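Local coordinates for type III secretion system effector protein ExoU (PDB 4QMK) that probably acts as a patatin-like phospholipase toxin delivered by type III secretion, which a domain binding phosphatidylinositol 4,5-bisphosphate directs to the plasma membrane, at residues Met448-Leu453 against Arg471-Ala476. Sequence-based numbering, arbitrary orientation.
Sequences MDDQML and RFRKDA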
ATOM      1  N   MET A 448      25.301   7.247  29.271  1.00 34.03           N
ATOM      2  CA  MET A 448      23.962   7.435  29.848  1.00 31.89           C
ATOM      3  C   MET A 448      23.091   8.266  28.948  1.00 32.64           C
ATOM      4  O   MET A 448      23.538   9.274  28.406  1.00 36.35           O
ATOM      5  CB  MET A 448      24.047   8.147  31.186  1.00 35.33           C
ATOM      6  CG  MET A 448      25.055   7.510  32.107  1.00 37.62           C
ATOM      7  SD  MET A 448      25.098   8.150  33.797  1.00 40.92           S
ATOM      8  CE  MET A 448      24.993   9.844  33.415  1.00 47.83           C
ATOM      9  N   ASP A 449      21.874   7.796  28.713  1.00 34.58           N
ATOM     10  CA  ASP A 449      20.874   8.552  27.921  1.00 35.07           C
ATOM     11  C   ASP A 449      20.399   9.740  28.726  1.00 30.38           C
ATOM     12  O   ASP A 449      20.762   9.881  29.891  1.00 28.87           O
ATOM     13  CB  ASP A 449      19.692   7.633  27.499  1.00 40.07           C
ATOM     14  CG  ASP A 449      18.954   7.013  28.672  1.00 39.25           C
ATOM     15  OD1 ASP A 449      18.330   7.736  29.458  1.00 45.22           O
ATOM     16  OD2 ASP A 449      18.964   5.780  28.789  1.00 52.29           O
ATOM     17  N   ASP A 450      19.639  10.622  28.117  1.00 32.36           N
ATOM     18  CA  ASP A 450      19.268  11.883  28.803  1.00 35.01           C
ATOM     19  C   ASP A 450      18.515  11.653  30.086  1.00 35.51           C
ATOM     20  O   ASP A 450      18.814  12.268  31.095  1.00 36.32           O
ATOM     21  CB  ASP A 450      18.485  12.795  27.887  1.00 36.81           C
ATOM     22  CG  ASP A 450      19.332  13.355  26.739  1.00 44.33           C
ATOM     23  OD1 ASP A 450      20.575  13.143  26.710  1.00 47.07           O
ATOM     24  OD2 ASP A 450      18.753  14.018  25.843  1.00 55.21           O
ATOM     25  N   GLN A 451      17.578  10.723  30.071  1.00 37.66           N
ATOM     26  CA  GLN A 451      16.802  10.447  31.262  1.00 44.39           C
ATOM     27  C   GLN A 451      17.686  10.008  32.428  1.00 42.37           C
ATOM     28  O   GLN A 451      17.588  10.542  33.544  1.00 40.39           O
ATOM     29  CB  GLN A 451      15.756   9.377  30.984  1.00 50.17           C
ATOM     30  CG  GLN A 451      14.788   9.179  32.139  1.00 63.43           C
ATOM     31  CD  GLN A 451      13.613   8.273  31.779  1.00 75.82           C
ATOM     32  OE1 GLN A 451      13.783   7.064  31.535  1.00 85.31           O
ATOM     33  NE2 GLN A 451      12.403   8.846  31.773  1.00 73.60           N
ATOM     34  N   MET A 452      18.563   9.047  32.163  1.00 38.17           N
ATOM     35  CA  MET A 452      19.453   8.507  33.190  1.00 37.39           C
ATOM     36  C   MET A 452      20.373   9.594  33.690  1.00 36.09           C
ATOM     37  O   MET A 452      20.598   9.695  34.890  1.00 36.94           O
ATOM     38  CB  MET A 452      20.214   7.259  32.665  1.00 37.32           C
ATOM     39  CG  MET A 452      21.281   6.686  33.571  1.00 36.73           C
ATOM     40  SD  MET A 452      21.920   5.076  33.019  1.00 41.33           S
ATOM     41  CE  MET A 452      20.511   4.062  33.475  1.00 37.58           C
ATOM     42  N   LEU A 453      20.878  10.430  32.788  1.00 35.86           N
ATOM     43  CA  LEU A 453      21.769  11.515  33.205  1.00 37.88           C
ATOM     44  C   LEU A 453      21.064  12.528  34.060  1.00 39.70           C
ATOM     45  O   LEU A 453      21.635  13.007  35.052  1.00 40.35           O
ATOM     46  CB  LEU A 453      22.389  12.196  32.000  1.00 41.38           C
ATOM     47  CG  LEU A 453      23.438  13.276  32.233  1.00 42.99           C
ATOM     48  CD1 LEU A 453      24.582  12.739  33.044  1.00 44.90           C
ATOM     49  CD2 LEU A 453      23.950  13.730  30.888  1.00 46.69           C
ATOM     50  N   ARG A 471      28.452  19.527  31.584  1.00 34.05           N
ATOM     51  CA  ARG A 471      28.514  20.708  30.741  1.00 38.47           C
ATOM     52  C   ARG A 471      28.583  20.296  29.297  1.00 36.69           C
ATOM     53  O   ARG A 471      27.884  20.868  28.472  1.00 39.89           O
ATOM     54  CB  ARG A 471      29.715  21.590  31.114  1.00 40.74           C
ATOM     55  CG  ARG A 471      29.677  22.985  30.555  1.00 47.35           C
ATOM     56  CD  ARG A 471      28.562  23.826  31.143  1.00 59.05           C
ATOM     57  NE  ARG A 471      28.825  25.292  31.062  1.00 62.26           N
ATOM     58  CZ  ARG A 471      28.508  26.073  30.023  1.00 62.76           C
ATOM     59  NH1 ARG A 471      27.900  25.584  28.944  1.00 71.12           N
ATOM     60  NH2 ARG A 471      28.803  27.352  30.055  1.00 66.38           N
ATOM     61  N   PHE A 472      29.426  19.329  28.959  1.00 34.03           N
ATOM     62  CA  PHE A 472      29.512  18.917  27.563  1.00 30.04           C
ATOM     63  C   PHE A 472      28.182  18.442  27.072  1.00 28.14           C
ATOM     64  O   PHE A 472      27.794  18.719  25.939  1.00 25.51           O
ATOM     65  CB  PHE A 472      30.548  17.800  27.354  1.00 31.79           C
ATOM     66  CG  PHE A 472      30.473  17.170  25.988  1.00 28.91           C
ATOM     67  CD1 PHE A 472      31.122  17.731  24.931  1.00 26.88           C
ATOM     68  CD2 PHE A 472      29.674  16.043  25.773  1.00 27.96           C
ATOM     69  CE1 PHE A 472      31.037  17.167  23.671  1.00 27.19           C
ATOM     70  CE2 PHE A 472      29.561  15.481  24.515  1.00 26.53           C
ATOM     71  CZ  PHE A 472      30.262  16.028  23.460  1.00 26.40           C
ATOM     72  N   ARG A 473      27.459  17.712  27.921  1.00 29.87           N
ATOM     73  CA  ARG A 473      26.144  17.206  27.503  1.00 29.55           C
ATOM     74  C   ARG A 473      25.140  18.318  27.332  1.00 30.58           C
ATOM     75  O   ARG A 473      24.357  18.263  26.394  1.00 28.94           O
ATOM     76  CB  ARG A 473      25.599  16.143  28.439  1.00 31.89           C
ATOM     77  CG  ARG A 473      26.303  14.795  28.267  1.00 35.17           C
ATOM     78  CD  ARG A 473      25.887  14.080  26.995  1.00 33.42           C
ATOM     79  NE  ARG A 473      24.524  13.522  27.139  1.00 32.44           N
ATOM     80  CZ  ARG A 473      24.251  12.340  27.675  1.00 31.53           C
ATOM     81  NH1 ARG A 473      25.212  11.571  28.112  1.00 30.95           N
ATOM     82  NH2 ARG A 473      23.002  11.944  27.781  1.00 32.98           N
ATOM     83  N   LYS A 474      25.181  19.355  28.184  1.00 33.15           N
ATOM     84  CA  LYS A 474      24.252  20.465  28.005  1.00 36.62           C
ATOM     85  C   LYS A 474      24.587  21.169  26.688  1.00 33.36           C
ATOM     86  O   LYS A 474      23.695  21.439  25.886  1.00 31.70           O
ATOM     87  CB  LYS A 474      24.312  21.478  29.147  1.00 46.92           C
ATOM     88  CG  LYS A 474      23.017  22.238  29.281  1.00 58.69           C
ATOM     89  CD  LYS A 474      23.066  23.508  30.125  1.00 72.91           C
ATOM     90  CE  LYS A 474      21.649  24.102  30.166  1.00 82.27           C
ATOM     91  NZ  LYS A 474      21.506  25.444  30.799  1.00 91.63           N
ATOM     92  N   ASP A 475      25.860  21.454  26.435  1.00 30.22           N
ATOM     93  CA  ASP A 475      26.183  22.108  25.190  1.00 30.50           C
ATOM     94  C   ASP A 475      25.769  21.249  24.014  1.00 29.61           C
ATOM     95  O   ASP A 475      25.287  21.769  23.030  1.00 31.69           O
ATOM     96  CB  ASP A 475      27.677  22.404  25.040  1.00 32.39           C
ATOM     97  CG  ASP A 475      28.207  23.358  26.066  1.00 34.87           C
ATOM     98  OD1 ASP A 475      27.449  24.162  26.663  1.00 39.96           O
ATOM     99  OD2 ASP A 475      29.420  23.288  26.283  1.00 37.44           O
ATOM    100  N   ALA A 476      25.960  19.932  24.083  1.00 28.67           N
ATOM    101  CA  ALA A 476      25.577  19.098  22.956  1.00 26.99           C
ATOM    102  C   ALA A 476      24.087  19.075  22.768  1.00 26.85           C
ATOM    103  O   ALA A 476      23.656  19.084  21.635  1.00 28.57           O
ATOM    104  CB  ALA A 476      26.124  17.697  23.113  1.00 28.43           C
TER
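Arg-473 reaches from helix 464-491 to the start of helix 450-461 and meets Met-448, Asp-450 and Leu-453 there, a worked example of how one guanidinium can hold the N-terminal end of a neighbouring helix. Its end-on pair, NH1 and NH2, converges on a single atom, the backbone oxygen Met-448 O, at 2.9 Å from NH1 and 2.8 Å from NH2. Sharing one acceptor bends both bonds, with N-H...O angles near 140°; NH1 lies in the carbonyl plane, whereas NH2 is tilted out of it.

The second bond of NH2 is straighter. It runs 2.9 Å to Asp-450 OD1 at 162°, meeting that oxygen nearly along its C-O axis and forming a salt bridge. Only NH2 meets the carboxylate, while NH1 is engaged by Met-448 O, so the bridge is single-pronged; the carboxylate and guanidinium planes lie 35° apart. With both acceptors close to the guanidinium plane, these bonds restrain the rotation of the group.

Leu-453 supplies the apolar part. Its CD2 methyl sits over the centre of one guanidinium face, 3.5 Å from Arg-473 CZ, and also touches CB and CG of the same arginine. Successive bends at chi2 and chi3 fold the arginine chain around this methyl. Val-445 and Met-446 of helix 441-446 and Trp-522 of helix 517-526 also pack on Arg-473, so the charge enters largely buried surroundings, where Asp-450 probably helps to balance it.

At the helix start, Asp-449 OD1 accepts from Met-452 N at 3.0 Å. The contact thus sets the arginine's grip on Met-448 O and Asp-450 beside a separate feature, an Asp N-cap, in the antiparallel helical hairpin of helices 450-461 and 464-491, tying the second helix to the turn that precedes the first.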